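PDB 5GIZ: putative hemin transport system, substrate-binding protein from Burkholderia cenocepacia J2315, which probably serves as the periplasmic heme-binding component of a bacterial heme-uptake system, capturing heme and handing it on to its transporter. Local coordinates for residues 164-169 and 189-194; 153-158 and 205-210; 173-178 and 246-251. One frame throughout, in Å; residues are numbered along the deposited sequence.

Contact 1: residues 164-169 and 189-194; sequences LVAGQR and DHYKPL
Strands 164-166 and 191-193 run antiparallel, their axes 4.6 Å apart at an angle of 144°, and pair Leu-164 with Pro-193, Val-165 with Lys-192 and Ala-166 with Tyr-191. The pair forms an outlying part of the mixed sheet in the C-terminal lobe of this periplasmic binding protein. Val-165 and Lys-192 exchange two backbone hydrogen bonds, the nearly straight one running from Val-165 N to Lys-192 O at 3.0 Å. Past the strand, Gly-167 N gives a hydrogen bond to His-190 O and His-190 N one to Gln-168 O, carrying the ladder into the loops. On the face of Ala-166 and Tyr-191, the methyl of Ala-166 sits obliquely against the ring, CB to CE1 3.5 Å; this tyrosine binds heme. Leu-164, with CG anti to the backbone N (chi1 -173°), crosses Tyr-191 at about a right angle, its CG against Tyr-191 CB, and lays CD1 against Pro-193 CD, 3.8 Å away. On the opposite face Val-165 CG1 packs on Leu-194 CB at 3.9 Å. Gln-168 NE2 gives hydrogen bonds to Met-185 O and Asp-173 OD1, and OE1 accepts one from Gly-187 N, pinning the amide at both ends. At the exposed end, the extended Arg-169 chain crosses Asp-189 obliquely in a salt bridge, guanidinium and carboxylate planes 58° apart, its bent, weak bond running from Arg-169 NE to Asp-189 OD2 at 3.1 Å.

Contact 2: residues 153-158 and 205-210; sequences LFVLNH and DVVLIS
Phe-154 and Leu-208 form the apolar centre of this contact, a parallel strand pair within the mixed sheet of the C-terminal lobe. Paired across the strands, they leave the same face of the sheet; with CG anti to the backbone N in both (chi1 -178° and -179°), they cross obliquely, and Leu-208 CG meets the edge of the phenyl ring in its plane, 3.7 Å from Phe-154 CD1. Leu-248 and Leu-249 of helix 245-249 cover that ring. On the other face, Val-155 CG2 touches Val-207 CG1 at 4.1 Å, while Val-155 CG1 lies alongside Ile-209 CD1; Leu-223 of helix 220-225 packs against Val-207 and Ile-209. Between these layers, three nearly straight backbone hydrogen bonds zip the strands together, the shortest running from Leu-208 N to Leu-153 O at 2.8 Å, flanked by Leu-153 N to Val-206 O and Val-155 N to Leu-208 O. The strands then part toward Ser-210, the N-cap of helix 211-217, whose OG is hydrogen-bonded to Gly-213 N. A water fills in for the missing strand bond there: it donates to Val-155 O at 2.5 Å and Leu-156 O at 2.7 Å, and accepts from Ser-210 N at 2.9 Å.

Contact 3: residues 173-178 and 246-251; sequences DAMIRY and LFLLGF. With SO4 (sulfate ion), chain C.
Helix 171-178 packs here against the end of helix 245-249 and the turn after it, buried near the centre of the chain, through two bumps, the tip of the Phe-251 ring and Met-175. Ala-174, Met-175 and Tyr-178 seat the ring. Ala-174 CB forms the floor, 3.7 Å from Phe-251 CZ. Met-175 SD makes a Met-aromatic contact, 4.4 Å from the ring centroid and 39° off the normal, obliquely. Tyr-178 closes the third side edge to edge, its CE2 4.0 Å from Phe-251 CE2. The Met-175 bump is bent at chi2 (-64°) and chi3 (-67°), and its chain curls round the carbonyl of Leu-248, with CG 3.3 Å and CE 3.4 Å from Leu-248 O, while Leu-248 CD1 approaches Met-175 CB more loosely. Phe-251 is the first residue to leave the helical conformation, at positive phi. At the far edge Tyr-178 OH is hydrogen-bonded to Val-101 N and, at 2.6 Å, to O1 of a sulfate, probably from the crystallisation liquor, that Arg-136 also holds. Helix 255-269 covers Met-175 and Tyr-178 through Val-259, Trp-132 meets the Tyr-178 ring edge-to-face, Ile-176 rests on Val-152 of strand 151-159, and Phe-251 also rests on the heme-binding Ala-171.

Contacts 1 and 2 belong to one sheet: strands 162-166 and 151-159 are neighbours in it, joined by backbone hydrogen bonds between Leu-164 and both Leu-156 and Asn-157. Contact 2 is buried and almost wholly aliphatic and aromatic, its polar work done by backbone and one water; contact 1 is only partly buried and ends in an exposed salt bridge. Contact 3, nearest the centre of the chain, is also buried, but joins a helix to another helix's end and the turn after it by side-chain packing instead of strand pairing. Phe-154 of contact 2 is the shared residue, reaching both contact 1 and contact 3, while one side-chain hydrogen bond ties contact 1 to contact 3.

Contact 1: residues 164-169 and 189-194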
ATOM      1  N   LEU A 164      -3.757  14.984   8.114  1.00 17.73           N
ATOM      2  CA  LEU A 164      -3.232  13.825   8.858  1.00 18.16           C
ATOM      3  C   LEU A 164      -1.995  13.328   8.097  1.00 16.36           C
ATOM      4  O   LEU A 164      -2.105  13.025   6.911  1.00 17.79           O
ATOM      5  CB  LEU A 164      -4.309  12.748   8.925  1.00 20.69           C
ATOM      6  CG  LEU A 164      -3.983  11.542   9.800  1.00 22.46           C
ATOM      7  CD1 LEU A 164      -4.129  11.922  11.264  1.00 24.19           C
ATOM      8  CD2 LEU A 164      -4.878  10.367   9.468  1.00 24.31           C
ATOM      9  N   VAL A 165      -0.851  13.254   8.788  1.00 15.58           N
ATOM     10  CA  VAL A 165       0.433  13.024   8.122  1.00 14.62           C
ATOM     11  C   VAL A 165       1.179  11.825   8.703  1.00 14.13           C
ATOM     12  O   VAL A 165       0.965  11.460   9.848  1.00 15.13           O
ATOM     13  CB  VAL A 165       1.321  14.284   8.179  1.00 14.97           C
ATOM     14  CG1 VAL A 165       0.610  15.428   7.483  1.00 15.92           C
ATOM     15  CG2 VAL A 165       1.674  14.644   9.635  1.00 15.58           C
ATOM     16  N   ALA A 166       2.030  11.209   7.880  1.00 13.19           N
ATOM     17  CA  ALA A 166       2.751   9.998   8.234  1.00 12.81           C
ATOM     18  C   ALA A 166       4.093  10.290   8.910  1.00 12.68           C
ATOM     19  O   ALA A 166       4.919  11.038   8.404  1.00 12.15           O
ATOM     20  CB  ALA A 166       2.977   9.160   6.998  1.00 12.56           C
ATOM     21  N   GLY A 167       4.259   9.683  10.082  1.00 13.01           N
ATOM     22  CA  GLY A 167       5.536   9.639  10.759  1.00 13.69           C
ATOM     23  C   GLY A 167       6.250   8.337  10.435  1.00 13.79           C
ATOM     24  O   GLY A 167       6.152   7.816   9.329  1.00 14.15           O
ATOM     25  N   GLN A 168       7.028   7.843  11.393  1.00 14.87           N
ATOM     26  CA  GLN A 168       7.742   6.608  11.184  1.00 14.97           C
ATOM     27  C   GLN A 168       6.822   5.385  11.351  1.00 15.23           C
ATOM     28  O   GLN A 168       5.664   5.505  11.785  1.00 15.45           O
ATOM     29  CB  GLN A 168       8.955   6.566  12.104  1.00 15.95           C
ATOM     30  CG  GLN A 168      10.109   7.458  11.609  1.00 15.72           C
ATOM     31  CD  GLN A 168       9.813   8.948  11.616  1.00 16.19           C
ATOM     32  OE1 GLN A 168       9.710   9.597  12.665  1.00 17.23           O
ATOM     33  NE2 GLN A 168       9.690   9.518  10.408  1.00 15.65           N
ATOM     34  N   ARG A 169       7.353   4.216  10.991  1.00 15.93           N
ATOM     35  CA  ARG A 169       6.619   2.936  11.068  1.00 17.34           C
ATOM     36  C   ARG A 169       5.386   2.978  10.197  1.00 16.07           C
ATOM     37  O   ARG A 169       4.382   2.304  10.467  1.00 17.08           O
ATOM     38  CB  ARG A 169       6.211   2.576  12.489  1.00 20.11           C
ATOM     39  CG  ARG A 169       7.376   2.342  13.430  1.00 24.31           C
ATOM     40  CD  ARG A 169       6.743   1.798  14.694  1.00 29.05           C
ATOM     41  NE  ARG A 169       7.668   1.555  15.798  1.00 34.77           N
ATOM     42  CZ  ARG A 169       7.872   0.365  16.359  1.00 37.41           C
ATOM     43  NH1 ARG A 169       7.234  -0.728  15.929  1.00 40.02           N
ATOM     44  NH2 ARG A 169       8.725   0.273  17.359  1.00 39.83           N
ATOM     45  N   ASP A 189       5.654   7.939  15.608  1.00 20.10           N
ATOM     46  CA  ASP A 189       5.215   6.826  14.772  1.00 20.45           C
ATOM     47  C   ASP A 189       3.769   7.000  14.339  1.00 20.12           C
ATOM     48  O   ASP A 189       2.975   7.649  15.030  1.00 20.20           O
ATOM     49  CB  ASP A 189       5.343   5.513  15.526  1.00 22.02           C
ATOM     50  CG  ASP A 189       6.779   5.195  15.853  1.00 22.72           C
ATOM     51  OD1 ASP A 189       7.688   5.735  15.173  1.00 23.09           O
ATOM     52  OD2 ASP A 189       7.008   4.442  16.819  1.00 24.92           O
ATOM     53  N   HIS A 190       3.440   6.352  13.219  1.00 19.58           N
ATOM     54  CA  HIS A 190       2.099   6.267  12.692  1.00 20.18           C
ATOM     55  C   HIS A 190       1.630   7.607  12.227  1.00 19.97           C
ATOM     56  O   HIS A 190       2.458   8.425  11.789  1.00 17.94           O
ATOM     57  CB  HIS A 190       1.162   5.556  13.676  1.00 22.35           C
ATOM     58  CG  HIS A 190       1.781   4.306  14.220  1.00 25.55           C
ATOM     59  ND1 HIS A 190       2.263   3.313  13.390  1.00 27.99           N
ATOM     60  CD2 HIS A 190       2.087   3.931  15.481  1.00 28.27           C
ATOM     61  CE1 HIS A 190       2.816   2.366  14.125  1.00 28.88           C
ATOM     62  NE2 HIS A 190       2.711   2.710  15.397  1.00 29.63           N
ATOM     63  N   TYR A 191       0.326   7.804  12.184  1.00 21.33           N
ATOM     64  CA  TYR A 191      -0.246   9.038  11.654  1.00 22.25           C
ATOM     65  C   TYR A 191      -0.576   9.984  12.790  1.00 23.71           C
ATOM     66  O   TYR A 191      -0.997   9.539  13.863  1.00 24.44           O
ATOM     67  CB  TYR A 191      -1.479   8.697  10.800  1.00 23.48           C
ATOM     68  CG  TYR A 191      -1.127   8.124   9.436  1.00 25.53           C
ATOM     69  CD1 TYR A 191      -0.817   8.980   8.400  1.00 26.23           C
ATOM     70  CD2 TYR A 191      -1.120   6.749   9.180  1.00 29.27           C
ATOM     71  CE1 TYR A 191      -0.506   8.504   7.154  1.00 28.34           C
ATOM     72  CE2 TYR A 191      -0.791   6.262   7.924  1.00 30.47           C
ATOM     73  CZ  TYR A 191      -0.477   7.164   6.920  1.00 31.45           C
ATOM     74  OH  TYR A 191      -0.159   6.784   5.629  1.00 38.91           O
ATOM     75  N   LYS A 192      -0.411  11.287  12.591  1.00 22.49           N
ATOM     76  CA  LYS A 192      -0.834  12.271  13.576  1.00 25.03           C
ATOM     77  C   LYS A 192      -1.345  13.525  12.856  1.00 22.93           C
ATOM     78  O   LYS A 192      -0.855  13.833  11.748  1.00 21.19           O
ATOM     79  CB  LYS A 192       0.336  12.545  14.548  1.00 30.72           C
ATOM     80  CG  LYS A 192       0.690  13.999  14.811  1.00 35.65           C
ATOM     81  CD  LYS A 192       2.155  14.210  15.209  1.00 40.26           C
ATOM     82  CE  LYS A 192       2.597  13.417  16.418  1.00 42.71           C
ATOM     83  NZ  LYS A 192       1.925  13.909  17.646  1.00 46.65           N
ATOM     84  N   PRO A 193      -2.353  14.222  13.435  1.00 23.44           N
ATOM     85  CA  PRO A 193      -2.777  15.520  12.894  1.00 23.91           C
ATOM     86  C   PRO A 193      -1.640  16.516  12.894  1.00 23.00           C
ATOM     87  O   PRO A 193      -0.924  16.654  13.904  1.00 23.41           O
ATOM     88  CB  PRO A 193      -3.894  15.954  13.843  1.00 24.77           C
ATOM     89  CG  PRO A 193      -4.478  14.665  14.311  1.00 24.95           C
ATOM     90  CD  PRO A 193      -3.298  13.738  14.472  1.00 24.42           C
ATOM     91  N   LEU A 194      -1.473  17.195  11.767  1.00 22.36           N
ATOM     92  CA  LEU A 194      -0.393  18.126  11.558  1.00 22.37           C
ATOM     93  C   LEU A 194      -0.725  19.492  12.105  1.00 24.84           C
ATOM     94  O   LEU A 194      -1.686  20.098  11.682  1.00 24.45           O
ATOM     95  CB  LEU A 194      -0.123  18.250  10.051  1.00 21.61           C
ATOM     96  CG  LEU A 194       1.008  19.162   9.600  1.00 20.45           C
ATOM     97  CD1 LEU A 194       2.390  18.653   9.996  1.00 20.43           C
ATOM     98  CD2 LEU A 194       0.862  19.379   8.083  1.00 21.07           C
TER

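Contact 2: residues 153-158 and 205-210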
ATOM      1  N   LEU A 153       6.689  15.432   2.753  1.00 10.78           N
ATOM      2  CA  LEU A 153       5.555  15.301   3.675  1.00 11.32           C
ATOM      3  C   LEU A 153       4.521  14.458   2.970  1.00 10.58           C
ATOM      4  O   LEU A 153       4.113  14.840   1.882  1.00 10.43           O
ATOM      5  CB  LEU A 153       4.968  16.674   3.884  1.00 12.58           C
ATOM      6  CG  LEU A 153       3.695  16.706   4.737  1.00 14.32           C
ATOM      7  CD1 LEU A 153       4.000  16.334   6.158  1.00 15.82           C
ATOM      8  CD2 LEU A 153       3.029  18.084   4.624  1.00 15.86           C
ATOM      9  N   PHE A 154       4.092  13.374   3.610  1.00 10.54           N
ATOM     10  CA  PHE A 154       2.969  12.574   3.150  1.00 10.77           C
ATOM     11  C   PHE A 154       1.697  12.874   3.905  1.00 11.41           C
ATOM     12  O   PHE A 154       1.634  12.684   5.093  1.00 11.73           O
ATOM     13  CB  PHE A 154       3.233  11.041   3.197  1.00 10.79           C
ATOM     14  CG  PHE A 154       2.064  10.254   2.662  1.00 11.09           C
ATOM     15  CD1 PHE A 154       1.806  10.243   1.334  1.00 11.36           C
ATOM     16  CD2 PHE A 154       1.160   9.646   3.508  1.00 11.67           C
ATOM     17  CE1 PHE A 154       0.704   9.597   0.796  1.00 12.33           C
ATOM     18  CE2 PHE A 154       0.054   8.990   2.959  1.00 11.56           C
ATOM     19  CZ  PHE A 154      -0.173   8.995   1.638  1.00 12.08           C
ATOM     20  N   VAL A 155       0.728  13.370   3.175  1.00 12.33           N
ATOM     21  CA  VAL A 155      -0.622  13.594   3.656  1.00 14.30           C
ATOM     22  C   VAL A 155      -1.496  12.406   3.281  1.00 14.36           C
ATOM     23  O   VAL A 155      -1.715  12.150   2.087  1.00 14.70           O
ATOM     24  CB  VAL A 155      -1.215  14.836   2.986  1.00 15.01           C
ATOM     25  CG1 VAL A 155      -2.695  15.008   3.379  1.00 16.60           C
ATOM     26  CG2 VAL A 155      -0.375  16.070   3.368  1.00 14.62           C
ATOM     27  N   LEU A 156      -2.088  11.780   4.304  1.00 16.21           N
ATOM     28  CA  LEU A 156      -3.072  10.731   4.067  1.00 18.84           C
ATOM     29  C   LEU A 156      -4.436  11.332   3.733  1.00 19.52           C
ATOM     30  O   LEU A 156      -5.072  10.952   2.765  1.00 18.71           O
ATOM     31  CB  LEU A 156      -3.193   9.843   5.305  1.00 19.86           C
ATOM     32  CG  LEU A 156      -4.167   8.655   5.165  1.00 21.17           C
ATOM     33  CD1 LEU A 156      -3.772   7.767   3.985  1.00 21.39           C
ATOM     34  CD2 LEU A 156      -4.228   7.871   6.456  1.00 21.90           C
ATOM     35  N   ASN A 157      -4.864  12.257   4.575  1.00 19.27           N
ATOM     36  CA  ASN A 157      -6.171  12.864   4.451  1.00 20.19           C
ATOM     37  C   ASN A 157      -6.233  14.144   5.276  1.00 20.85           C
ATOM     38  O   ASN A 157      -5.236  14.558   5.917  1.00 18.46           O
ATOM     39  CB  ASN A 157      -7.271  11.859   4.868  1.00 21.34           C
ATOM     40  CG  ASN A 157      -7.215  11.491   6.331  1.00 21.85           C
ATOM     41  OD1 ASN A 157      -7.119  12.351   7.197  1.00 20.21           O
ATOM     42  ND2 ASN A 157      -7.306  10.194   6.614  1.00 22.03           N
ATOM     43  N   HIS A 158      -7.411  14.784   5.268  1.00 20.83           N
ATOM     44  CA  HIS A 158      -7.651  16.004   6.013  1.00 20.93           C
ATOM     45  C   HIS A 158      -8.916  15.815   6.811  1.00 22.26           C
ATOM     46  O   HIS A 158      -9.860  15.141   6.362  1.00 22.68           O
ATOM     47  CB  HIS A 158      -7.930  17.188   5.082  1.00 21.37           C
ATOM     48  CG  HIS A 158      -6.723  17.744   4.403  1.00 20.32           C
ATOM     49  ND1 HIS A 158      -6.102  17.102   3.357  1.00 19.65           N
ATOM     50  CD2 HIS A 158      -6.054  18.905   4.585  1.00 20.24           C
ATOM     51  CE1 HIS A 158      -5.083  17.832   2.933  1.00 20.85           C
ATOM     52  NE2 HIS A 158      -5.048  18.949   3.649  1.00 21.51           N
ATOM     53  N   ASP A 205       9.993  19.925   1.200  1.00 12.16           N
ATOM     54  CA  ASP A 205      10.312  20.305  -0.164  1.00 11.92           C
ATOM     55  C   ASP A 205       9.262  19.862  -1.158  1.00 11.33           C
ATOM     56  O   ASP A 205       9.086  20.486  -2.151  1.00 11.28           O
ATOM     57  CB  ASP A 205      11.682  19.745  -0.575  1.00 12.37           C
ATOM     58  CG  ASP A 205      12.772  20.126   0.397  1.00 13.03           C
ATOM     59  OD1 ASP A 205      12.791  21.328   0.746  1.00 15.73           O
ATOM     60  OD2 ASP A 205      13.586  19.297   0.883  1.00 13.64           O
ATOM     61  N   VAL A 206       8.554  18.773  -0.861  1.00 10.95           N
ATOM     62  CA  VAL A 206       7.481  18.254  -1.727  1.00 10.95           C
ATOM     63  C   VAL A 206       6.375  17.762  -0.836  1.00 10.50           C
ATOM     64  O   VAL A 206       6.644  17.200   0.244  1.00 10.50           O
ATOM     65  CB  VAL A 206       7.946  17.031  -2.568  1.00 11.06           C
ATOM     66  CG1 VAL A 206       6.878  16.514  -3.578  1.00 11.46           C
ATOM     67  CG2 VAL A 206       9.216  17.348  -3.351  1.00 11.20           C
ATOM     68  N   VAL A 207       5.140  17.997  -1.218  1.00 10.81           N
ATOM     69  CA  VAL A 207       4.012  17.351  -0.583  1.00 11.21           C
ATOM     70  C   VAL A 207       3.557  16.193  -1.460  1.00 10.70           C
ATOM     71  O   VAL A 207       3.223  16.369  -2.628  1.00 10.40           O
ATOM     72  CB  VAL A 207       2.843  18.316  -0.399  1.00 12.02           C
ATOM     73  CG1 VAL A 207       1.677  17.612   0.203  1.00 12.39           C
ATOM     74  CG2 VAL A 207       3.250  19.542   0.421  1.00 12.76           C
ATOM     75  N   LEU A 208       3.503  15.014  -0.857  1.00 10.25           N
ATOM     76  CA  LEU A 208       3.072  13.783  -1.471  1.00 10.40           C
ATOM     77  C   LEU A 208       1.710  13.455  -0.882  1.00 10.71           C
ATOM     78  O   LEU A 208       1.487  13.563   0.315  1.00 10.88           O
ATOM     79  CB  LEU A 208       4.041  12.666  -1.115  1.00 10.37           C
ATOM     80  CG  LEU A 208       3.782  11.264  -1.675  1.00 10.44           C
ATOM     81  CD1 LEU A 208       3.852  11.283  -3.207  1.00 10.81           C
ATOM     82  CD2 LEU A 208       4.790  10.271  -1.086  1.00 10.48           C
ATOM     83  N   ILE A 209       0.814  13.050  -1.746  1.00 11.01           N
ATOM     84  CA  ILE A 209      -0.568  12.740  -1.351  1.00 11.74           C
ATOM     85  C   ILE A 209      -1.102  11.666  -2.278  1.00 12.19           C
ATOM     86  O   ILE A 209      -0.714  11.563  -3.453  1.00 11.87           O
ATOM     87  CB  ILE A 209      -1.419  14.034  -1.371  1.00 12.50           C
ATOM     88  CG1 ILE A 209      -2.786  13.821  -0.729  1.00 13.09           C
ATOM     89  CG2 ILE A 209      -1.566  14.569  -2.755  1.00 12.91           C
ATOM     90  CD1 ILE A 209      -3.515  15.130  -0.536  1.00 13.80           C
ATOM     91  N   SER A 210      -2.025  10.849  -1.796  1.00 12.29           N
ATOM     92  CA  SER A 210      -2.664   9.924  -2.701  1.00 12.68           C
ATOM     93  C   SER A 210      -3.663  10.664  -3.616  1.00 12.74           C
ATOM     94  O   SER A 210      -4.163  11.735  -3.275  1.00 12.89           O
ATOM     95  CB  SER A 210      -3.359   8.775  -1.989  1.00 13.78           C
ATOM     96  OG  SER A 210      -4.472   9.264  -1.261  1.00 15.27           O
TER
HETATM   97  O   HOH W   1      -3.177  10.453   0.869  1.00 19.68           O

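Contact 3: residues 173-178 and 246-251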
ATOM      1  N   ASP A 173       6.479   6.453   5.022  1.00 10.69           N
ATOM      2  CA  ASP A 173       7.856   6.703   5.464  1.00 11.23           C
ATOM      3  C   ASP A 173       8.838   5.790   4.686  1.00 10.72           C
ATOM      4  O   ASP A 173       9.854   6.212   4.177  1.00 10.67           O
ATOM      5  CB  ASP A 173       7.976   6.440   6.967  1.00 12.05           C
ATOM      6  CG  ASP A 173       9.333   6.772   7.499  1.00 13.12           C
ATOM      7  OD1 ASP A 173       9.569   7.946   7.840  1.00 13.02           O
ATOM      8  OD2 ASP A 173      10.157   5.835   7.560  1.00 15.12           O
ATOM      9  N   ALA A 174       8.490   4.515   4.582  1.00 10.57           N
ATOM     10  CA  ALA A 174       9.330   3.558   3.895  1.00 10.51           C
ATOM     11  C   ALA A 174       9.449   3.885   2.409  1.00  9.94           C
ATOM     12  O   ALA A 174      10.511   3.847   1.829  1.00  9.71           O
ATOM     13  CB  ALA A 174       8.788   2.151   4.077  1.00 10.80           C
ATOM     14  N   MET A 175       8.337   4.267   1.801  1.00  9.71           N
ATOM     15  CA  MET A 175       8.366   4.570   0.370  1.00  9.68           C
ATOM     16  C   MET A 175       9.195   5.816   0.027  1.00  8.97           C
ATOM     17  O   MET A 175      10.003   5.821  -0.913  1.00  8.98           O
ATOM     18  CB  MET A 175       6.979   4.718  -0.212  1.00  9.76           C
ATOM     19  CG  MET A 175       6.185   3.438  -0.215  1.00  9.87           C
ATOM     20  SD  MET A 175       6.878   2.137  -1.248  1.00 10.56           S
ATOM     21  CE  MET A 175       6.678   2.834  -2.896  1.00 10.85           C
ATOM     22  N   ILE A 176       9.065   6.811   0.875  1.00  9.44           N
ATOM     23  CA  ILE A 176       9.816   8.061   0.733  1.00  9.51           C
ATOM     24  C   ILE A 176      11.312   7.736   0.812  1.00  9.66           C
ATOM     25  O   ILE A 176      12.100   8.165  -0.030  1.00  9.35           O
ATOM     26  CB  ILE A 176       9.414   9.023   1.819  1.00  9.43           C
ATOM     27  CG1 ILE A 176       8.034   9.631   1.486  1.00  9.45           C
ATOM     28  CG2 ILE A 176      10.436  10.131   1.986  1.00  9.70           C
ATOM     29  CD1 ILE A 176       7.411  10.326   2.647  1.00 10.42           C
ATOM     30  N   ARG A 177      11.716   6.919   1.799  1.00 10.08           N
ATOM     31  CA  ARG A 177      13.111   6.528   1.883  1.00 11.06           C
ATOM     32  C   ARG A 177      13.581   5.620   0.759  1.00 10.80           C
ATOM     33  O   ARG A 177      14.700   5.815   0.232  1.00 11.73           O
ATOM     34  CB  ARG A 177      13.383   5.842   3.199  1.00 12.01           C
ATOM     35  CG  ARG A 177      13.363   6.846   4.345  1.00 13.93           C
ATOM     36  CD  ARG A 177      13.672   6.166   5.694  1.00 15.65           C
ATOM     37  NE  ARG A 177      12.562   5.350   6.152  1.00 17.27           N
ATOM     38  CZ  ARG A 177      12.564   4.036   6.340  1.00 18.20           C
ATOM     39  NH1 ARG A 177      13.673   3.318   6.167  1.00 20.95           N
ATOM     40  NH2 ARG A 177      11.439   3.448   6.751  1.00 17.81           N
ATOM     41  N   TYR A 178      12.753   4.691   0.278  1.00 10.23           N
ATOM     42  CA  TYR A 178      13.160   3.888  -0.865  1.00 10.27           C
ATOM     43  C   TYR A 178      13.391   4.714  -2.148  1.00 10.49           C
ATOM     44  O   TYR A 178      14.193   4.353  -3.002  1.00 11.04           O
ATOM     45  CB  TYR A 178      12.137   2.789  -1.159  1.00 10.23           C
ATOM     46  CG  TYR A 178      12.174   1.609  -0.211  1.00 10.65           C
ATOM     47  CD1 TYR A 178      13.394   1.010   0.149  1.00 11.00           C
ATOM     48  CD2 TYR A 178      10.995   1.022   0.256  1.00 11.36           C
ATOM     49  CE1 TYR A 178      13.429  -0.117   0.943  1.00 11.43           C
ATOM     50  CE2 TYR A 178      11.033  -0.089   1.048  1.00 12.18           C
ATOM     51  CZ  TYR A 178      12.244  -0.677   1.384  1.00 11.97           C
ATOM     52  OH  TYR A 178      12.296  -1.821   2.218  1.00 13.43           O
ATOM     53  N   LEU A 246      -3.287   2.622  -3.379  1.00 11.06           N
ATOM     54  CA  LEU A 246      -2.915   1.218  -3.335  1.00 11.12           C
ATOM     55  C   LEU A 246      -1.545   0.964  -3.967  1.00 10.76           C
ATOM     56  O   LEU A 246      -0.705   0.269  -3.409  1.00 10.35           O
ATOM     57  CB  LEU A 246      -3.962   0.333  -3.968  1.00 11.67           C
ATOM     58  CG  LEU A 246      -3.601  -1.164  -4.098  1.00 12.04           C
ATOM     59  CD1 LEU A 246      -3.420  -1.786  -2.740  1.00 12.23           C
ATOM     60  CD2 LEU A 246      -4.720  -1.843  -4.871  1.00 12.67           C
ATOM     61  N   PHE A 247      -1.303   1.598  -5.088  1.00 11.04           N
ATOM     62  CA  PHE A 247      -0.046   1.465  -5.796  1.00 11.21           C
ATOM     63  C   PHE A 247       1.081   2.029  -4.943  1.00 11.03           C
ATOM     64  O   PHE A 247       2.119   1.398  -4.781  1.00 10.59           O
ATOM     65  CB  PHE A 247      -0.175   2.238  -7.122  1.00 11.68           C
ATOM     66  CG  PHE A 247       1.038   2.242  -8.016  1.00 12.69           C
ATOM     67  CD1 PHE A 247       1.862   1.158  -8.152  1.00 13.17           C
ATOM     68  CD2 PHE A 247       1.236   3.292  -8.835  1.00 15.25           C
ATOM     69  CE1 PHE A 247       2.904   1.153  -9.035  1.00 12.97           C
ATOM     70  CE2 PHE A 247       2.311   3.300  -9.717  1.00 15.19           C
ATOM     71  CZ  PHE A 247       3.184   2.230  -9.743  1.00 14.06           C
ATOM     72  N   LEU A 248       0.892   3.222  -4.394  1.00 10.75           N
ATOM     73  CA  LEU A 248       1.952   3.860  -3.604  1.00 11.15           C
ATOM     74  C   LEU A 248       2.245   3.086  -2.321  1.00 11.17           C
ATOM     75  O   LEU A 248       3.421   2.843  -1.968  1.00 10.72           O
ATOM     76  CB  LEU A 248       1.515   5.298  -3.262  1.00 11.32           C
ATOM     77  CG  LEU A 248       2.441   6.104  -2.360  1.00 12.12           C
ATOM     78  CD1 LEU A 248       3.832   6.282  -2.916  1.00 11.91           C
ATOM     79  CD2 LEU A 248       1.787   7.450  -2.034  1.00 12.03           C
ATOM     80  N   LEU A 249       1.201   2.720  -1.571  1.00 11.10           N
ATOM     81  CA  LEU A 249       1.349   2.320  -0.158  1.00 11.83           C
ATOM     82  C   LEU A 249       1.175   0.834   0.089  1.00 12.20           C
ATOM     83  O   LEU A 249       1.385   0.391   1.230  1.00 12.33           O
ATOM     84  CB  LEU A 249       0.340   3.066   0.704  1.00 12.26           C
ATOM     85  CG  LEU A 249       0.409   4.599   0.692  1.00 13.29           C
ATOM     86  CD1 LEU A 249      -0.837   5.183   1.352  1.00 13.89           C
ATOM     87  CD2 LEU A 249       1.704   5.092   1.312  1.00 13.87           C
ATOM     88  N   GLY A 250       0.762   0.068  -0.922  1.00 11.69           N
ATOM     89  CA  GLY A 250       0.306  -1.292  -0.686  1.00 11.80           C
ATOM     90  C   GLY A 250       1.353  -2.304  -0.261  1.00 11.70           C
ATOM     91  O   GLY A 250       0.982  -3.310   0.388  1.00 12.30           O
ATOM     92  N   PHE A 251       2.618  -2.083  -0.636  1.00 10.95           N
ATOM     93  CA  PHE A 251       3.669  -3.085  -0.341  1.00 10.62           C
ATOM     94  C   PHE A 251       3.297  -4.450  -0.906  1.00 10.71           C
ATOM     95  O   PHE A 251       3.145  -5.435  -0.174  1.00 11.41           O
ATOM     96  CB  PHE A 251       4.007  -3.089   1.178  1.00 10.87           C
ATOM     97  CG  PHE A 251       5.021  -2.093   1.490  1.00 10.68           C
ATOM     98  CD1 PHE A 251       4.662  -0.782   1.743  1.00 10.87           C
ATOM     99  CD2 PHE A 251       6.368  -2.394   1.358  1.00 10.93           C
ATOM    100  CE1 PHE A 251       5.601   0.181   1.956  1.00 11.00           C
ATOM    101  CE2 PHE A 251       7.332  -1.409   1.514  1.00 11.03           C
ATOM    102  CZ  PHE A 251       6.950  -0.125   1.797  1.00 10.89           C
TER
HETATM  103  S   SO4 C 401      15.298  -2.035   3.774  1.00 16.34           S
HETATM  104  O1  SO4 C 401      14.503  -2.880   2.954  1.00 17.20           O
HETATM  105  O2  SO4 C 401      16.131  -2.799   4.755  1.00 18.44           O
HETATM  106  O3  SO4 C 401      16.147  -1.141   2.974  1.00 23.44           O
HETATM  107  O4  SO4 C 401      14.553  -1.156   4.617  1.00 23.17           O